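PDB 3MI6: alpha-galactosidase from Lactobacillus brevis, which probably hydrolyses terminal, non-reducing alpha-D-galactose residues of alpha-D-galactosides, as a member of glycosyl hydrolase family 36. Local coordinates for residues L252-N257 with R503-V508; F315-L320 with F325-R330. All blocks are in the same frame, centred on the assembly; numbering follows the deposited sequence.

Contact 1 of 2, residues L252-N257 with R503-V508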
# COMPACT_ATOMS: atom_id res chain seq x y z
N LEU D 252 -12.50 15.85 -23.62
CA LEU D 252 -13.68 15.76 -24.46
C LEU D 252 -14.27 17.13 -24.71
O LEU D 252 -14.68 17.80 -23.77
CB LEU D 252 -14.72 14.94 -23.73
CG LEU D 252 -15.37 13.78 -24.45
CD1 LEU D 252 -16.89 13.77 -24.15
CD2 LEU D 252 -15.06 13.84 -25.96
N VAL D 253 -14.33 17.58 -25.95
CA VAL D 253 -14.98 18.87 -26.17
C VAL D 253 -16.49 18.73 -26.22
O VAL D 253 -17.07 18.73 -27.29
CB VAL D 253 -14.51 19.53 -27.44
CG1 VAL D 253 -14.89 21.00 -27.40
CG2 VAL D 253 -13.02 19.34 -27.60
N TYR D 254 -17.11 18.61 -25.06
CA TYR D 254 -18.54 18.36 -24.93
C TYR D 254 -18.96 18.84 -23.55
O TYR D 254 -18.13 18.93 -22.66
CB TYR D 254 -18.83 16.87 -25.09
CG TYR D 254 -20.29 16.56 -25.31
CD1 TYR D 254 -20.98 17.14 -26.37
CD2 TYR D 254 -20.97 15.69 -24.46
CE1 TYR D 254 -22.31 16.86 -26.57
CE2 TYR D 254 -22.30 15.40 -24.65
CZ TYR D 254 -22.97 15.99 -25.71
OH TYR D 254 -24.31 15.73 -25.90
N SER D 255 -20.22 19.16 -23.35
CA SER D 255 -20.63 19.77 -22.08
C SER D 255 -21.87 19.11 -21.52
O SER D 255 -22.44 19.60 -20.56
CB SER D 255 -20.90 21.26 -22.27
OG SER D 255 -19.93 21.86 -23.10
N GLY D 256 -22.29 18.02 -22.15
CA GLY D 256 -23.49 17.32 -21.75
C GLY D 256 -23.13 15.98 -21.16
O GLY D 256 -22.06 15.85 -20.55
N ASN D 257 -24.00 14.99 -21.34
CA ASN D 257 -23.76 13.68 -20.77
C ASN D 257 -22.52 13.02 -21.33
O ASN D 257 -22.39 12.87 -22.53
CB ASN D 257 -24.95 12.79 -21.02
CG ASN D 257 -26.14 13.22 -20.23
OD1 ASN D 257 -26.02 14.03 -19.32
ND2 ASN D 257 -27.31 12.68 -20.55
N ARG D 503 -29.54 17.23 -27.90
CA ARG D 503 -30.11 18.34 -28.64
C ARG D 503 -30.11 19.57 -27.76
O ARG D 503 -29.78 20.67 -28.22
CB ARG D 503 -31.53 18.00 -29.12
CG ARG D 503 -31.57 17.15 -30.37
CD ARG D 503 -32.98 16.76 -30.74
NE ARG D 503 -33.01 15.99 -31.98
CZ ARG D 503 -33.05 16.54 -33.19
NH1 ARG D 503 -33.07 17.87 -33.32
NH2 ARG D 503 -33.06 15.77 -34.27
N TYR D 504 -30.46 19.39 -26.50
CA TYR D 504 -30.47 20.49 -25.56
C TYR D 504 -29.09 21.13 -25.54
O TYR D 504 -28.93 22.35 -25.56
CB TYR D 504 -30.84 19.98 -24.17
CG TYR D 504 -30.64 20.97 -23.05
CD1 TYR D 504 -29.37 21.34 -22.65
CD2 TYR D 504 -31.73 21.52 -22.39
CE1 TYR D 504 -29.19 22.23 -21.62
CE2 TYR D 504 -31.56 22.41 -21.37
CZ TYR D 504 -30.29 22.76 -20.98
OH TYR D 504 -30.10 23.66 -19.95
N ILE D 505 -28.07 20.29 -25.52
CA ILE D 505 -26.71 20.78 -25.54
C ILE D 505 -26.40 21.54 -26.86
O ILE D 505 -25.92 22.67 -26.83
CB ILE D 505 -25.70 19.67 -25.09
CG1 ILE D 505 -25.16 20.02 -23.71
CG2 ILE D 505 -24.58 19.43 -26.08
CD1 ILE D 505 -24.81 21.48 -23.56
N LEU D 506 -26.74 20.95 -28.00
CA LEU D 506 -26.58 21.66 -29.26
C LEU D 506 -27.26 23.03 -29.20
O LEU D 506 -26.73 24.02 -29.71
CB LEU D 506 -27.13 20.83 -30.42
CG LEU D 506 -26.41 19.51 -30.66
CD1 LEU D 506 -27.04 18.73 -31.79
CD2 LEU D 506 -24.92 19.71 -30.90
N GLY D 507 -28.42 23.09 -28.56
CA GLY D 507 -29.11 24.35 -28.35
C GLY D 507 -28.29 25.40 -27.61
O GLY D 507 -28.23 26.58 -28.04
N VAL D 508 -27.67 24.99 -26.51
CA VAL D 508 -26.81 25.88 -25.75
C VAL D 508 -25.71 26.35 -26.69
O VAL D 508 -25.47 27.55 -26.81
CB VAL D 508 -26.27 25.22 -24.43
CG1 VAL D 508 -25.04 25.96 -23.86
CG2 VAL D 508 -27.36 25.16 -23.39
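Ile505, on helix 500-518, turns CG1, CG2 and CD1 onto three successive loop residues. Its CG2 methyl lies 3.5 Å from Tyr254 CE1, approaching the phenol end of the ring obliquely; the Tyr254 hydroxyl OH is 3.7 Å from the same methyl. Ile505 CG1 rests on the backbone at Gly256, 3.7 Å from its CA, and Ile505 CD1 reaches Ser255 CB at 4.1 Å. With CG anti to the backbone N (chi1 -166°), the Tyr254 ring is swung to the side of the carbonyl carbon, where Gly256 N lies over one face, offset toward the rim, and Asn257 O at its edge, in plane. The loop 252-257 joins strands 247-252 and 258-264 of the beta-rich N-terminal domain, whereas the helix runs between the fourth and fifth strands of the (beta/alpha)8 barrel, so the isoleucine joins two domains. Cut back to an alanine, the residue would probably leave the Tyr254 ring and the Gly256 backbone without their apolar partner and open a gap between loop and helix. Further out, His502 meets the Tyr254 ring, while Ser255 OG shares hydrogen bonds with Tyr509 OH and Asp535 OD1. The Ile505 side chain lies about 8 Å from that of Met480, a predicted substrate-binding residue.

Contact 2 of 2, residues F315-L320 with F325-R330; sequences FYQQHL and FAHEER
The carbonyl oxygen of Gln317, near the C-terminal end of helix 305-319, is met by two carbons from the loop that follows: Ala326 CB at 3.5 Å and His327 CE1 at 3.6 Å. Ala326 directs its methyl at the helix, and His327 sets its imidazole beside the same residue. Gln317 points its CG away from the backbone N (chi1 -179°) and stays extended, so that its side chain passes obliquely across the histidine. Its CG sits over one face of the imidazole, 4.1 Å from the ring centroid and displaced toward the rim, a CH-pi contact. Beyond it the amide is turned 39° from the ring plane; Gln317 OE1 lies 3.6 Å from His327 NE2, and Gln317 NE2 is 3.8 Å from Ala326 O. Helix and loop here form the link from the N-terminal beta domain into the first barrel strand, 333-335. Within the loop, Glu328 N donates to Phe325 O at 3.2 Å, making a tight turn, and Arg330 NE makes a weak bond to Glu328 O. Helix 630-635 backs the junction: Phe635 touches Gln317, Glu329 and Arg330, and Arg630 forms a salt bridge with Glu329. Although amide, imidazole and carbonyls all gather here, they meet through van der Waals and CH-pi contacts, which suggests that the loop is placed against the helix less by directed bonds across the pair than by its own turn and its ties to helix 630-635.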
# COMPACT_ATOMS: atom_id res chain seq x y z
N PHE D 315 -1.99 23.32 -26.30
CA PHE D 315 -2.86 22.92 -27.38
C PHE D 315 -4.19 23.66 -27.28
O PHE D 315 -4.70 24.15 -28.29
CB PHE D 315 -3.07 21.41 -27.39
CG PHE D 315 -4.21 20.97 -28.27
CD1 PHE D 315 -4.02 20.78 -29.62
CD2 PHE D 315 -5.47 20.77 -27.73
CE1 PHE D 315 -5.06 20.38 -30.44
CE2 PHE D 315 -6.52 20.37 -28.54
CZ PHE D 315 -6.31 20.18 -29.91
N TYR D 316 -4.75 23.76 -26.07
CA TYR D 316 -6.06 24.40 -25.90
C TYR D 316 -5.99 25.89 -26.22
O TYR D 316 -6.92 26.45 -26.79
CB TYR D 316 -6.64 24.20 -24.49
CG TYR D 316 -6.86 22.76 -24.06
CD1 TYR D 316 -7.42 21.83 -24.93
CD2 TYR D 316 -6.55 22.35 -22.76
CE1 TYR D 316 -7.62 20.51 -24.52
CE2 TYR D 316 -6.75 21.05 -22.35
CZ TYR D 316 -7.28 20.13 -23.23
OH TYR D 316 -7.48 18.82 -22.82
N GLN D 317 -4.88 26.53 -25.85
CA GLN D 317 -4.75 27.97 -25.98
C GLN D 317 -4.57 28.38 -27.43
O GLN D 317 -4.94 29.49 -27.82
CB GLN D 317 -3.56 28.47 -25.15
CG GLN D 317 -3.35 29.99 -25.21
CD GLN D 317 -2.05 30.45 -24.55
OE1 GLN D 317 -0.95 30.27 -25.10
NE2 GLN D 317 -2.17 31.06 -23.38
N GLN D 318 -3.99 27.50 -28.24
CA GLN D 318 -3.74 27.83 -29.63
C GLN D 318 -4.84 27.31 -30.55
O GLN D 318 -5.09 27.89 -31.61
CB GLN D 318 -2.37 27.29 -30.06
CG GLN D 318 -2.00 27.66 -31.49
CD GLN D 318 -0.58 27.26 -31.86
OE1 GLN D 318 -0.17 27.38 -33.03
NE2 GLN D 318 0.18 26.78 -30.88
N HIS D 319 -5.50 26.23 -30.15
CA HIS D 319 -6.35 25.47 -31.06
C HIS D 319 -7.76 25.11 -30.55
O HIS D 319 -8.40 24.21 -31.09
CB HIS D 319 -5.64 24.18 -31.46
CG HIS D 319 -4.35 24.39 -32.17
ND1 HIS D 319 -4.27 24.98 -33.41
CD2 HIS D 319 -3.08 24.05 -31.83
CE1 HIS D 319 -3.01 25.01 -33.80
NE2 HIS D 319 -2.27 24.46 -32.85
N LEU D 320 -8.24 25.80 -29.51
CA LEU D 320 -9.56 25.51 -28.99
C LEU D 320 -10.24 26.74 -28.42
O LEU D 320 -11.39 27.02 -28.72
CB LEU D 320 -9.52 24.39 -27.93
CG LEU D 320 -10.85 24.08 -27.24
CD1 LEU D 320 -11.81 23.41 -28.20
CD2 LEU D 320 -10.69 23.21 -26.00
N PHE D 325 -9.94 35.84 -26.97
CA PHE D 325 -9.55 35.99 -25.57
C PHE D 325 -8.48 35.01 -25.13
O PHE D 325 -7.95 35.13 -24.04
CB PHE D 325 -10.76 35.94 -24.63
CG PHE D 325 -11.71 37.09 -24.79
CD1 PHE D 325 -12.90 36.93 -25.49
CD2 PHE D 325 -11.42 38.33 -24.25
CE1 PHE D 325 -13.78 37.99 -25.66
CE2 PHE D 325 -12.30 39.40 -24.40
CZ PHE D 325 -13.49 39.22 -25.11
N ALA D 326 -8.14 34.06 -26.00
CA ALA D 326 -7.14 33.05 -25.70
C ALA D 326 -5.89 33.61 -25.04
O ALA D 326 -5.34 32.99 -24.11
CB ALA D 326 -6.75 32.33 -26.96
N HIS D 327 -5.42 34.76 -25.53
CA HIS D 327 -4.16 35.38 -25.08
C HIS D 327 -4.34 36.75 -24.43
O HIS D 327 -3.36 37.37 -23.99
CB HIS D 327 -3.19 35.53 -26.25
CG HIS D 327 -2.90 34.25 -26.96
ND1 HIS D 327 -3.77 33.69 -27.87
CD2 HIS D 327 -1.82 33.44 -26.93
CE1 HIS D 327 -3.24 32.58 -28.36
NE2 HIS D 327 -2.06 32.41 -27.81
N GLU D 328 -5.57 37.24 -24.36
CA GLU D 328 -5.80 38.56 -23.79
C GLU D 328 -5.88 38.51 -22.26
O GLU D 328 -6.62 37.72 -21.69
CB GLU D 328 -7.05 39.21 -24.40
CG GLU D 328 -7.20 40.69 -24.01
CD GLU D 328 -8.42 41.36 -24.65
OE1 GLU D 328 -9.53 41.29 -24.06
OE2 GLU D 328 -8.27 41.97 -25.73
N GLU D 329 -5.10 39.35 -21.61
CA GLU D 329 -5.19 39.45 -20.17
C GLU D 329 -6.62 39.73 -19.76
O GLU D 329 -7.31 40.57 -20.33
CB GLU D 329 -4.23 40.54 -19.65
CG GLU D 329 -2.76 40.16 -19.84
CD GLU D 329 -1.79 41.20 -19.31
OE1 GLU D 329 -2.15 42.01 -18.43
OE2 GLU D 329 -0.64 41.20 -19.79
N ARG D 330 -7.08 38.99 -18.76
CA ARG D 330 -8.42 39.18 -18.24
C ARG D 330 -8.50 40.15 -17.08
O ARG D 330 -7.66 40.13 -16.17
CB ARG D 330 -9.02 37.84 -17.90
CG ARG D 330 -9.45 37.19 -19.17
CD ARG D 330 -9.18 35.76 -19.17
NE ARG D 330 -8.54 35.34 -20.40
CZ ARG D 330 -8.77 34.16 -20.93
NH1 ARG D 330 -9.63 33.35 -20.34
NH2 ARG D 330 -8.14 33.78 -22.02

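How the contacts relate
From the N terminus, the chain first passes through 252-257, the loop between two strands of the N-terminal beta domain, and then through strand 290-301 into helix 305-319. Contact 2 closes a short loop where that helix gives way to the approach to barrel strand 333-335. Four barrel strands later, 503-508 comes back to the first loop and closes contact 1 across 246 residues, so contact 2 is nested wholly inside it. The long closure ties the beta domain to a barrel helix; the short one shapes the entry into the barrel. Their centres are about 21 Å apart, yet Val253 CG1 packs 4.0 Å from Leu320 CD1, bringing the two into touch.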